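Local coordinates for protein L-Ala-D/L-Glu epimerase, a muconate lactonizing enzyme (Klebsiella pneumoniae subsp. pneumoniae MGH 78578, PDB 3FCP) that binds a magnesium ion within the barrel domain of an enolase-superfamily fold and belongs to the muconate lactonizing enzyme family, at residues A246-D250 with F267-Y271; V253-G259 with A286-V290; G297-T302 with L322-M328; A194-V198 with G220-I224. All coordinates share one frame; numbering follows the deposited sequence.

Contact 1 of 4, residues A246-D250 with F267-Y271; sequences AILAD and FTGAY. With MG (magnesium ion), chain I.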
loop_
_atom_site.group_PDB
_atom_site.type_symbol
_atom_site.label_atom_id
_atom_site.label_comp_id
_atom_site.label_asym_id
_atom_site.label_seq_id
_atom_site.Cartn_x
_atom_site.Cartn_y
_atom_site.Cartn_z
ATOM N N ALA A 246 -22.197 -10.600 5.831
ATOM C CA ALA A 246 -22.269 -9.202 5.418
ATOM C C ALA A 246 -22.278 -8.167 6.544
ATOM O O ALA A 246 -22.878 -8.378 7.597
ATOM C CB ALA A 246 -23.491 -9.001 4.521
ATOM N N ILE A 247 -21.610 -7.041 6.293
ATOM C CA ILE A 247 -21.542 -5.927 7.233
ATOM C C ILE A 247 -22.349 -4.758 6.653
ATOM O O ILE A 247 -22.228 -4.433 5.466
ATOM C CB ILE A 247 -20.076 -5.444 7.466
ATOM C CG1 ILE A 247 -19.207 -6.599 7.984
ATOM C CG2 ILE A 247 -20.058 -4.294 8.462
ATOM C CD1 ILE A 247 -19.770 -7.307 9.211
ATOM N N LEU A 248 -23.166 -4.137 7.493
ATOM C CA LEU A 248 -24.000 -3.006 7.100
ATOM C C LEU A 248 -23.471 -1.747 7.797
ATOM O O LEU A 248 -23.406 -1.691 9.024
ATOM C CB LEU A 248 -25.450 -3.248 7.543
ATOM C CG LEU A 248 -26.654 -2.666 6.781
ATOM C CD1 LEU A 248 -27.658 -2.132 7.800
ATOM C CD2 LEU A 248 -26.248 -1.583 5.787
ATOM N N ALA A 249 -23.087 -0.744 7.019
ATOM C CA ALA A 249 -22.594 0.497 7.604
ATOM C C ALA A 249 -23.767 1.449 7.868
ATOM O O ALA A 249 -24.641 1.609 7.014
ATOM C CB ALA A 249 -21.591 1.154 6.655
ATOM N N ASP A 250 -23.803 2.060 9.048
ATOM C CA ASP A 250 -24.866 3.019 9.357
ATOM C C ASP A 250 -24.228 4.364 9.687
ATOM O O ASP A 250 -23.997 5.171 8.786
ATOM C CB ASP A 250 -25.754 2.543 10.527
ATOM C CG ASP A 250 -26.932 3.493 10.801
ATOM O OD1 ASP A 250 -27.132 4.453 10.017
ATOM O OD2 ASP A 250 -27.664 3.285 11.797
ATOM N N PHE A 267 -13.955 -0.928 2.188
ATOM C CA PHE A 267 -15.135 -1.502 2.826
ATOM C C PHE A 267 -15.983 -2.281 1.828
ATOM O O PHE A 267 -16.230 -1.824 0.715
ATOM C CB PHE A 267 -16.016 -0.408 3.442
ATOM C CG PHE A 267 -17.318 -0.926 4.000
ATOM C CD1 PHE A 267 -17.363 -1.521 5.255
ATOM C CD2 PHE A 267 -18.488 -0.848 3.254
ATOM C CE1 PHE A 267 -18.562 -2.030 5.766
ATOM C CE2 PHE A 267 -19.691 -1.353 3.749
ATOM C CZ PHE A 267 -19.728 -1.948 5.011
ATOM N N THR A 268 -16.427 -3.463 2.227
ATOM C CA THR A 268 -17.281 -4.263 1.368
ATOM C C THR A 268 -18.468 -4.722 2.208
ATOM O O THR A 268 -18.305 -5.172 3.345
ATOM C CB THR A 268 -16.532 -5.481 0.769
ATOM O OG1 THR A 268 -17.424 -6.209 -0.089
ATOM C CG2 THR A 268 -16.015 -6.401 1.864
ATOM N N GLY A 269 -19.659 -4.571 1.646
ATOM C CA GLY A 269 -20.881 -4.939 2.334
ATOM C C GLY A 269 -22.010 -4.058 1.825
ATOM O O GLY A 269 -22.192 -3.921 0.616
ATOM N N ALA A 270 -22.751 -3.438 2.736
ATOM C CA ALA A 270 -23.862 -2.583 2.340
ATOM C C ALA A 270 -23.938 -1.299 3.152
ATOM O O ALA A 270 -23.323 -1.186 4.219
ATOM C CB ALA A 270 -25.180 -3.358 2.463
ATOM N N TYR A 271 -24.689 -0.332 2.627
ATOM C CA TYR A 271 -24.897 0.948 3.298
ATOM C C TYR A 271 -26.359 1.120 3.714
ATOM O O TYR A 271 -27.287 0.801 2.956
ATOM C CB TYR A 271 -24.541 2.135 2.388
ATOM C CG TYR A 271 -23.074 2.348 2.082
ATOM C CD1 TYR A 271 -22.072 1.738 2.840
ATOM C CD2 TYR A 271 -22.686 3.223 1.061
ATOM C CE1 TYR A 271 -20.729 1.993 2.596
ATOM C CE2 TYR A 271 -21.342 3.488 0.810
ATOM C CZ TYR A 271 -20.370 2.870 1.581
ATOM O OH TYR A 271 -19.044 3.123 1.334
HETATM MG MG MG I . -27.376 3.193 14.090
HETATM O O HOH W 1 -19.571 -7.337 4.203
HETATM O O HOH W 2 -26.673 0.903 13.348
HETATM O O HOH W 3 -29.097 1.693 14.930
HETATM O O HOH W 4 -29.453 4.692 14.431
#
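Ala249 packs its methyl against two rings of 267-271, CB lying 4.0 Å from Phe267 CZ and 3.9 Å from Tyr271 CD1, each ring met obliquely. Beside it Ile247 reaches the same Phe267 ring edge-on, with CG2 near the ring plane and 3.8 Å from CE1. Phe267 gets there by holding CG anti to the backbone N (chi1 174°), which places the ring against Ile247 and Ala249. On the other face of the sheet Leu248 covers Ala270, and its CD2 presses to 3.3 Å from Ala270 O. Two backbone bonds run between these layers: Ala270 N to Ile247 O at 3.0 Å, and a nearly straight one from Ala249 N to Ala270 O at 2.8 Å (174° at the hydrogen). This parallel pairing closes a beta-alpha-beta unit of a TIM-type barrel, in which helix 256-264 carries the chain from strand 246-249 to strand 270-273 and lays Leu262 on both rings and on Ala249. Toward the start of the strands the fit loosens. There water 1 bridges the backbones, accepting from Ile247 N and donating to Thr268 O at 2.7 Å, and the partly exposed Thr268 packs on Arg238 of the second subunit. Gly269 follows with a positive phi (151°), and its CA approaches Ile247 O. At the far end of strand 246-249, Asp250 points away from 267-271 and binds the magnesium ion through OD2 at 2.3 Å. Three waters, Asn201 and Glu251 share the metal, while Lys277 forms a salt bridge to Asp250 OD1.

Contact 2 of 4, residues V253-G259 with A286-V290; sequences VATAYDG and ALARV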
loop_
_atom_site.group_PDB
_atom_site.type_symbol
_atom_site.label_atom_id
_atom_site.label_comp_id
_atom_site.label_asym_id
_atom_site.label_seq_id
_atom_site.Cartn_x
_atom_site.Cartn_y
_atom_site.Cartn_z
ATOM N N VAL A 253 -21.557 6.103 7.524
ATOM C CA VAL A 253 -21.837 6.707 6.228
ATOM C C VAL A 253 -23.135 7.499 6.241
ATOM O O VAL A 253 -24.208 6.952 6.499
ATOM C CB VAL A 253 -21.888 5.618 5.127
ATOM C CG1 VAL A 253 -22.959 4.586 5.467
ATOM C CG2 VAL A 253 -22.163 6.246 3.774
ATOM N N ALA A 254 -23.032 8.796 5.968
ATOM C CA ALA A 254 -24.207 9.661 5.944
ATOM C C ALA A 254 -24.435 10.250 4.553
ATOM O O ALA A 254 -25.537 10.155 3.991
ATOM C CB ALA A 254 -24.045 10.794 6.966
ATOM N N THR A 255 -23.380 10.850 4.006
ATOM C CA THR A 255 -23.438 11.506 2.705
ATOM C C THR A 255 -22.677 10.748 1.626
ATOM O O THR A 255 -21.935 9.808 1.910
ATOM C CB THR A 255 -22.811 12.896 2.791
ATOM O OG1 THR A 255 -21.405 12.744 3.008
ATOM C CG2 THR A 255 -23.405 13.691 3.961
ATOM N N ALA A 256 -22.854 11.183 0.383
ATOM C CA ALA A 256 -22.165 10.578 -0.749
ATOM C C ALA A 256 -20.656 10.697 -0.534
ATOM O O ALA A 256 -19.897 9.821 -0.952
ATOM C CB ALA A 256 -22.577 11.271 -2.050
ATOM N N TYR A 257 -20.220 11.775 0.119
ATOM C CA TYR A 257 -18.792 11.952 0.381
ATOM C C TYR A 257 -18.315 10.825 1.294
ATOM O O TYR A 257 -17.309 10.186 1.007
ATOM C CB TYR A 257 -18.502 13.302 1.055
ATOM C CG TYR A 257 -18.891 14.515 0.243
ATOM C CD1 TYR A 257 -19.970 15.314 0.625
ATOM C CD2 TYR A 257 -18.157 14.891 -0.885
ATOM C CE1 TYR A 257 -20.309 16.462 -0.088
ATOM C CE2 TYR A 257 -18.483 16.043 -1.613
ATOM C CZ TYR A 257 -19.557 16.820 -1.206
ATOM O OH TYR A 257 -19.876 17.965 -1.896
ATOM N N ASP A 258 -19.030 10.582 2.392
ATOM C CA ASP A 258 -18.653 9.497 3.313
ATOM C C ASP A 258 -18.693 8.162 2.582
ATOM O O ASP A 258 -17.846 7.290 2.792
ATOM C CB ASP A 258 -19.621 9.383 4.503
ATOM C CG ASP A 258 -19.733 10.659 5.299
ATOM O OD1 ASP A 258 -18.728 11.387 5.420
ATOM O OD2 ASP A 258 -20.831 10.925 5.822
ATOM N N GLY A 259 -19.709 8.003 1.738
ATOM C CA GLY A 259 -19.869 6.769 0.994
ATOM C C GLY A 259 -18.682 6.456 0.108
ATOM O O GLY A 259 -18.238 5.307 0.034
ATOM N N ALA A 286 -27.549 10.316 -4.337
ATOM C CA ALA A 286 -26.148 10.436 -4.751
ATOM C C ALA A 286 -25.330 9.368 -4.014
ATOM O O ALA A 286 -24.465 8.712 -4.593
ATOM C CB ALA A 286 -25.606 11.836 -4.429
ATOM N N LEU A 287 -25.617 9.197 -2.729
ATOM C CA LEU A 287 -24.930 8.199 -1.915
ATOM C C LEU A 287 -25.244 6.821 -2.499
ATOM O O LEU A 287 -24.367 5.961 -2.616
ATOM C CB LEU A 287 -25.437 8.257 -0.472
ATOM C CG LEU A 287 -24.552 7.837 0.705
ATOM C CD1 LEU A 287 -25.454 7.276 1.792
ATOM C CD2 LEU A 287 -23.484 6.826 0.298
ATOM N N ALA A 288 -26.500 6.609 -2.865
ATOM C CA ALA A 288 -26.902 5.326 -3.441
ATOM C C ALA A 288 -26.111 5.014 -4.718
ATOM O O ALA A 288 -25.645 3.890 -4.901
ATOM C CB ALA A 288 -28.401 5.326 -3.740
ATOM N N ARG A 289 -25.954 6.002 -5.597
ATOM C CA ARG A 289 -25.217 5.781 -6.843
ATOM C C ARG A 289 -23.727 5.511 -6.597
ATOM O O ARG A 289 -23.108 4.735 -7.320
ATOM C CB ARG A 289 -25.389 6.975 -7.790
ATOM C CG ARG A 289 -26.829 7.224 -8.250
ATOM C CD ARG A 289 -27.466 5.995 -8.904
ATOM N NE ARG A 289 -28.810 6.284 -9.414
ATOM C CZ ARG A 289 -29.699 5.358 -9.764
ATOM N NH1 ARG A 289 -29.399 4.070 -9.659
ATOM N NH2 ARG A 289 -30.888 5.714 -10.236
ATOM N N VAL A 290 -23.157 6.164 -5.591
ATOM C CA VAL A 290 -21.754 5.952 -5.241
ATOM C C VAL A 290 -21.632 4.495 -4.819
ATOM O O VAL A 290 -20.744 3.768 -5.270
ATOM C CB VAL A 290 -21.325 6.856 -4.053
ATOM C CG1 VAL A 290 -19.981 6.382 -3.469
ATOM C CG2 VAL A 290 -21.220 8.311 -4.522
#
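Leu287 packs on the flat peptide carbonyl of Thr255, its CG 3.5 Å from Thr255 O and its CD2 close to the same oxygen. On the far side of the 254-255 backbone from Leu287 lies the carboxylate of Asp258: its OD2 takes Ala254 N on the anti lone pair at 3.1 Å, while Thr255 N comes to the same oxygen from above the carboxylate plane, 43° out of it. The Tyr257 ring turns outward and stacks with His231 of the fourth subunit. As N-cap, Thr255 accepts through OG1 from Asp258 N at 3.3 Å, and weakly from Tyr257 N; Thr255 and Asp258 thus form a capping box. With chi1 of Leu287 at -152°, its two methyls part over this turn, CD1 going to Ala254 O at 3.6 Å and CD2 to Gly259 CA at 3.7 Å. Gly259 has no side chain to hold that methyl off. Val253 crosses the leucine obliquely, Val253 CG2 lying 3.8 Å from Leu287 CD2. At the first turn of helix 256-264, Ala256 CB meets Ala286 CB at 3.9 Å, with Val290 CG2 next to it, while Val290 CG1 lies 3.8 Å from Gly259 C. Tyr271 of strand 270-273 packs against both Val253 and Leu287, and its hydroxyl bonds to Gly259 O. The contact thus joins helices 256-264 and 283-294, close-packed through small residues in the outer helical layer of the TIM-type barrel domain.

Contact 3 of 4, residues G297-T302 with L322-M328; sequences GLYGGT and LQWGTEM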
loop_
_atom_site.group_PDB
_atom_site.type_symbol
_atom_site.label_atom_id
_atom_site.label_comp_id
_atom_site.label_asym_id
_atom_site.label_seq_id
_atom_site.Cartn_x
_atom_site.Cartn_y
_atom_site.Cartn_z
ATOM N N GLY A 297 -23.856 -2.907 -1.551
ATOM C CA GLY A 297 -25.298 -3.114 -1.503
ATOM C C GLY A 297 -26.089 -2.016 -0.808
ATOM O O GLY A 297 -25.524 -1.203 -0.067
ATOM N N LEU A 298 -27.404 -2.014 -1.022
ATOM C CA LEU A 298 -28.278 -0.990 -0.458
ATOM C C LEU A 298 -29.344 -1.505 0.509
ATOM O O LEU A 298 -29.870 -2.612 0.350
ATOM C CB LEU A 298 -28.953 -0.213 -1.598
ATOM C CG LEU A 298 -28.022 0.358 -2.679
ATOM C CD1 LEU A 298 -28.848 1.040 -3.775
ATOM C CD2 LEU A 298 -27.052 1.343 -2.059
ATOM N N TYR A 299 -29.671 -0.665 1.488
ATOM C CA TYR A 299 -30.662 -0.947 2.529
ATOM C C TYR A 299 -31.425 0.352 2.822
ATOM O O TYR A 299 -30.813 1.422 2.934
ATOM C CB TYR A 299 -29.944 -1.420 3.803
ATOM C CG TYR A 299 -30.816 -1.690 5.018
ATOM C CD1 TYR A 299 -31.696 -2.777 5.052
ATOM C CD2 TYR A 299 -30.674 -0.924 6.182
ATOM C CE1 TYR A 299 -32.395 -3.102 6.216
ATOM C CE2 TYR A 299 -31.368 -1.241 7.349
ATOM C CZ TYR A 299 -32.217 -2.337 7.360
ATOM O OH TYR A 299 -32.833 -2.701 8.535
ATOM N N GLY A 300 -32.750 0.255 2.938
ATOM C CA GLY A 300 -33.576 1.423 3.227
ATOM C C GLY A 300 -33.702 1.663 4.723
ATOM O O GLY A 300 -34.535 1.043 5.391
ATOM N N GLY A 301 -32.886 2.574 5.248
ATOM C CA GLY A 301 -32.888 2.840 6.677
ATOM C C GLY A 301 -33.865 3.873 7.204
ATOM O O GLY A 301 -34.439 4.649 6.439
ATOM N N THR A 302 -34.032 3.889 8.527
ATOM C CA THR A 302 -34.954 4.816 9.187
ATOM C C THR A 302 -34.386 5.406 10.463
ATOM O O THR A 302 -33.436 4.873 11.042
ATOM C CB THR A 302 -36.285 4.109 9.595
ATOM O OG1 THR A 302 -37.275 5.089 9.934
ATOM C CG2 THR A 302 -36.060 3.187 10.800
ATOM N N LEU A 322 -32.919 -2.600 -3.722
ATOM C CA LEU A 322 -32.454 -2.733 -2.346
ATOM C C LEU A 322 -32.304 -4.199 -1.956
ATOM O O LEU A 322 -33.275 -4.853 -1.567
ATOM C CB LEU A 322 -33.427 -2.029 -1.396
ATOM C CG LEU A 322 -33.679 -0.538 -1.675
ATOM C CD1 LEU A 322 -34.541 0.038 -0.573
ATOM C CD2 LEU A 322 -32.361 0.220 -1.746
ATOM N N GLN A 323 -31.082 -4.708 -2.057
ATOM C CA GLN A 323 -30.811 -6.098 -1.734
ATOM C C GLN A 323 -31.222 -6.474 -0.314
ATOM O O GLN A 323 -31.747 -7.564 -0.078
ATOM C CB GLN A 323 -29.322 -6.401 -1.934
ATOM C CG GLN A 323 -28.900 -7.806 -1.501
ATOM C CD GLN A 323 -27.435 -8.110 -1.797
ATOM O OE1 GLN A 323 -26.696 -7.261 -2.301
ATOM N NE2 GLN A 323 -27.010 -9.327 -1.478
ATOM N N TRP A 324 -30.997 -5.571 0.633
ATOM C CA TRP A 324 -31.319 -5.862 2.022
ATOM C C TRP A 324 -32.685 -5.383 2.519
ATOM O O TRP A 324 -32.954 -5.399 3.719
ATOM C CB TRP A 324 -30.193 -5.327 2.907
ATOM C CG TRP A 324 -28.872 -5.929 2.514
ATOM C CD1 TRP A 324 -27.940 -5.391 1.673
ATOM C CD2 TRP A 324 -28.383 -7.226 2.881
ATOM N NE1 TRP A 324 -26.900 -6.275 1.494
ATOM C CE2 TRP A 324 -27.147 -7.408 2.222
ATOM C CE3 TRP A 324 -28.872 -8.255 3.700
ATOM C CZ2 TRP A 324 -26.388 -8.578 2.356
ATOM C CZ3 TRP A 324 -28.113 -9.423 3.834
ATOM C CH2 TRP A 324 -26.886 -9.571 3.165
ATOM N N GLY A 325 -33.550 -4.974 1.592
ATOM C CA GLY A 325 -34.879 -4.517 1.966
ATOM C C GLY A 325 -34.872 -3.186 2.698
ATOM O O GLY A 325 -33.963 -2.378 2.508
ATOM N N THR A 326 -35.890 -2.947 3.523
ATOM C CA THR A 326 -35.984 -1.701 4.287
ATOM C C THR A 326 -36.476 -1.970 5.701
ATOM O O THR A 326 -36.973 -3.061 6.007
ATOM C CB THR A 326 -36.977 -0.683 3.650
ATOM O OG1 THR A 326 -38.291 -0.894 4.190
ATOM C CG2 THR A 326 -37.041 -0.853 2.132
ATOM N N GLU A 327 -36.337 -0.963 6.556
ATOM C CA GLU A 327 -36.788 -1.036 7.939
ATOM C C GLU A 327 -37.764 0.114 8.198
ATOM O O GLU A 327 -37.723 0.761 9.245
ATOM C CB GLU A 327 -35.593 -0.939 8.897
ATOM C CG GLU A 327 -34.605 0.175 8.553
ATOM C CD GLU A 327 -33.496 0.311 9.573
ATOM O OE1 GLU A 327 -33.068 -0.722 10.130
ATOM O OE2 GLU A 327 -33.037 1.448 9.806
ATOM N N MET A 328 -38.652 0.369 7.241
ATOM C CA MET A 328 -39.605 1.462 7.392
ATOM C C MET A 328 -40.886 1.122 8.163
ATOM O O MET A 328 -42.002 1.236 7.643
ATOM C CB MET A 328 -39.924 2.051 6.018
ATOM C CG MET A 328 -39.110 3.332 5.724
ATOM S SD MET A 328 -37.314 3.178 5.825
ATOM C CE MET A 328 -37.044 2.988 7.260
HETATM O O HOH W 5 -28.650 -3.262 -3.159
#
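A chi1 of 177° at Tyr299 and of 46° at Glu327, whose CG sits between backbone N and carbonyl carbon before the chain extends, bring hydroxyl and carboxylate together. Here strand 297-300 of the TIM-type barrel is joined by 322-328, a loop that opens with a type I turn from Leu322 to Gly325. Tyr299 OH donates to Glu327 OE1 at 2.6 Å from above the carboxylate plane, which stands 68° from the ring; the same oxygen has a salt bridge from Lys168. Glu327 OE2 spends its anti lone pair on Thr302 N at 2.9 Å, so both ends of the carboxylate are held and its rotation is fixed. The Glu327 side chain is about 7 Å from the magnesium ion. Backbone bonds continue the pairing: Trp324 N to Leu298 O, Gly300 N to Gly325 O, and Glu327 N to Gly300 O at 2.9 Å. Trp324 O lies at the edge of the Tyr299 ring, 3.2 Å from CD1. Leu322 crosses Leu298 at about a right angle, and Leu322 CD2 is tight against Leu298 CB at 3.4 Å. Where the turn begins, water 5 accepts from Leu298 N at 2.8 Å and from Gln323 N at 3.0 Å.

Contact 4 of 4, residues A194-V198 with G220-I224; sequences ASIRV and GVDLI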
loop_
_atom_site.group_PDB
_atom_site.type_symbol
_atom_site.label_atom_id
_atom_site.label_comp_id
_atom_site.label_asym_id
_atom_site.label_seq_id
_atom_site.Cartn_x
_atom_site.Cartn_y
_atom_site.Cartn_z
ATOM N N ALA A 194 -36.607 -17.308 8.235
ATOM C CA ALA A 194 -36.392 -15.912 8.585
ATOM C C ALA A 194 -34.955 -15.429 8.446
ATOM O O ALA A 194 -34.016 -16.108 8.856
ATOM C CB ALA A 194 -36.882 -15.658 10.004
ATOM N N SER A 195 -34.797 -14.247 7.857
ATOM C CA SER A 195 -33.482 -13.635 7.692
ATOM C C SER A 195 -33.195 -12.883 8.985
ATOM O O SER A 195 -33.943 -11.983 9.371
ATOM C CB SER A 195 -33.487 -12.648 6.518
ATOM O OG SER A 195 -32.262 -11.930 6.446
ATOM N N ILE A 196 -32.115 -13.250 9.657
ATOM C CA ILE A 196 -31.767 -12.601 10.910
ATOM C C ILE A 196 -30.616 -11.616 10.742
ATOM O O ILE A 196 -29.536 -11.982 10.277
ATOM C CB ILE A 196 -31.354 -13.637 11.992
ATOM C CG1 ILE A 196 -32.456 -14.691 12.170
ATOM C CG2 ILE A 196 -31.060 -12.919 13.309
ATOM C CD1 ILE A 196 -33.806 -14.133 12.590
ATOM N N ARG A 197 -30.863 -10.365 11.113
ATOM C CA ARG A 197 -29.836 -9.333 11.048
ATOM C C ARG A 197 -29.694 -8.789 12.464
ATOM O O ARG A 197 -30.644 -8.844 13.251
ATOM C CB ARG A 197 -30.246 -8.185 10.111
ATOM C CG ARG A 197 -30.557 -8.581 8.655
ATOM C CD ARG A 197 -32.040 -8.892 8.462
ATOM N NE ARG A 197 -32.379 -9.165 7.065
ATOM C CZ ARG A 197 -32.408 -8.248 6.101
ATOM N NH1 ARG A 197 -32.118 -6.981 6.366
ATOM N NH2 ARG A 197 -32.732 -8.600 4.867
ATOM N N VAL A 198 -28.513 -8.282 12.803
ATOM C CA VAL A 198 -28.304 -7.707 14.130
ATOM C C VAL A 198 -27.743 -6.304 13.957
ATOM O O VAL A 198 -27.089 -6.001 12.953
ATOM C CB VAL A 198 -27.317 -8.539 14.992
ATOM C CG1 VAL A 198 -27.762 -9.999 15.030
ATOM C CG2 VAL A 198 -25.894 -8.408 14.455
ATOM N N GLY A 220 -24.979 -18.079 11.649
ATOM C CA GLY A 220 -25.882 -17.851 10.532
ATOM C C GLY A 220 -26.516 -16.483 10.359
ATOM O O GLY A 220 -27.415 -16.322 9.534
ATOM N N VAL A 221 -26.068 -15.495 11.122
ATOM C CA VAL A 221 -26.616 -14.147 10.991
ATOM C C VAL A 221 -26.281 -13.656 9.578
ATOM O O VAL A 221 -25.145 -13.786 9.127
ATOM C CB VAL A 221 -26.011 -13.214 12.057
ATOM C CG1 VAL A 221 -26.498 -11.782 11.860
ATOM C CG2 VAL A 221 -26.399 -13.719 13.439
ATOM N N ASP A 222 -27.275 -13.106 8.882
ATOM C CA ASP A 222 -27.085 -12.642 7.507
ATOM C C ASP A 222 -26.450 -11.273 7.356
ATOM O O ASP A 222 -25.832 -10.980 6.331
ATOM C CB ASP A 222 -28.421 -12.610 6.758
ATOM C CG ASP A 222 -29.065 -13.974 6.643
ATOM O OD1 ASP A 222 -28.334 -14.969 6.477
ATOM O OD2 ASP A 222 -30.309 -14.040 6.699
ATOM N N LEU A 223 -26.609 -10.430 8.367
ATOM C CA LEU A 223 -26.077 -9.078 8.291
ATOM C C LEU A 223 -25.803 -8.517 9.679
ATOM O O LEU A 223 -26.613 -8.673 10.591
ATOM C CB LEU A 223 -27.094 -8.191 7.564
ATOM C CG LEU A 223 -26.729 -6.757 7.168
ATOM C CD1 LEU A 223 -25.694 -6.782 6.041
ATOM C CD2 LEU A 223 -27.996 -6.032 6.711
ATOM N N ILE A 224 -24.659 -7.861 9.832
ATOM C CA ILE A 224 -24.272 -7.253 11.105
ATOM C C ILE A 224 -24.157 -5.752 10.857
ATOM O O ILE A 224 -23.312 -5.318 10.071
ATOM C CB ILE A 224 -22.897 -7.773 11.585
ATOM C CG1 ILE A 224 -22.917 -9.304 11.690
ATOM C CG2 ILE A 224 -22.555 -7.147 12.938
ATOM C CD1 ILE A 224 -21.536 -9.924 11.983
HETATM O O HOH W 6 -30.137 -15.490 9.030
#
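Ser195 OG is gripped from two sides, accepting from Arg197 NE at 2.8 Å and donating to Asp222 OD2 at 2.9 Å. The serine oxygen lies close to the guanidinium plane of Arg197, 15° out of it, and on the aspartate it uses the anti lone pair of OD2. Holding OG anti to the backbone N (chi1 173°) sets the hydroxyl between the two charged groups. Arg197 NH1 bonds in turn to Trp324 O. Water 6 adds a second link, accepting from Ile196 N, donating to Gly220 O at 2.9 Å and, weakly, to Asp222 OD2. Gly220 closes helix 206-218 with a Schellman motif, and from there the chain enters strand 223-225, completing a beta-alpha-beta unit of the barrel. The backbones are tied by Asp222 N to Ile196 O at 2.9 Å and by Val198 N to Leu223 O, also at 2.9 Å. On one face of the sheet Val198 lies alongside Ile224, CG2 to CG2 at 3.9 Å, and meets Val221 at about a right angle through CG1. On the other face the Arg197 chain crosses Leu223 obliquely, with Arg197 CG 3.7 Å from Leu223 CB. Leu223 N is buried without a partner. At 5.3 Å Arg197 NE and Asp222 OD2 make no direct contact; the serine hydroxyl bridges them and would probably be polarised by both.

In the fold
All four contacts belong to the TIM-type barrel domain. Along the chain contact 4 comes first, contacts 1 and 2 interleave, and contact 3 follows. Contacts 4, 1 and 3 step across one sheet, where strand 223-225 pairs with 246-249, and strand 270-273 with 297-300. The centres of contacts 1 and 4 are about 13 Å apart and those of contacts 1 and 3 about 11 Å. Loop 322-328 also touches contact 4, through Trp324 and Arg197, which brings that loop against strand 195-199. Contact 2 sits among the outer helices, its centre about 12 Å from that of contact 1, and is touched by Tyr271. The strand pairings place Asp250 and, nearby, Glu327 around one magnesium site at the barrel's end.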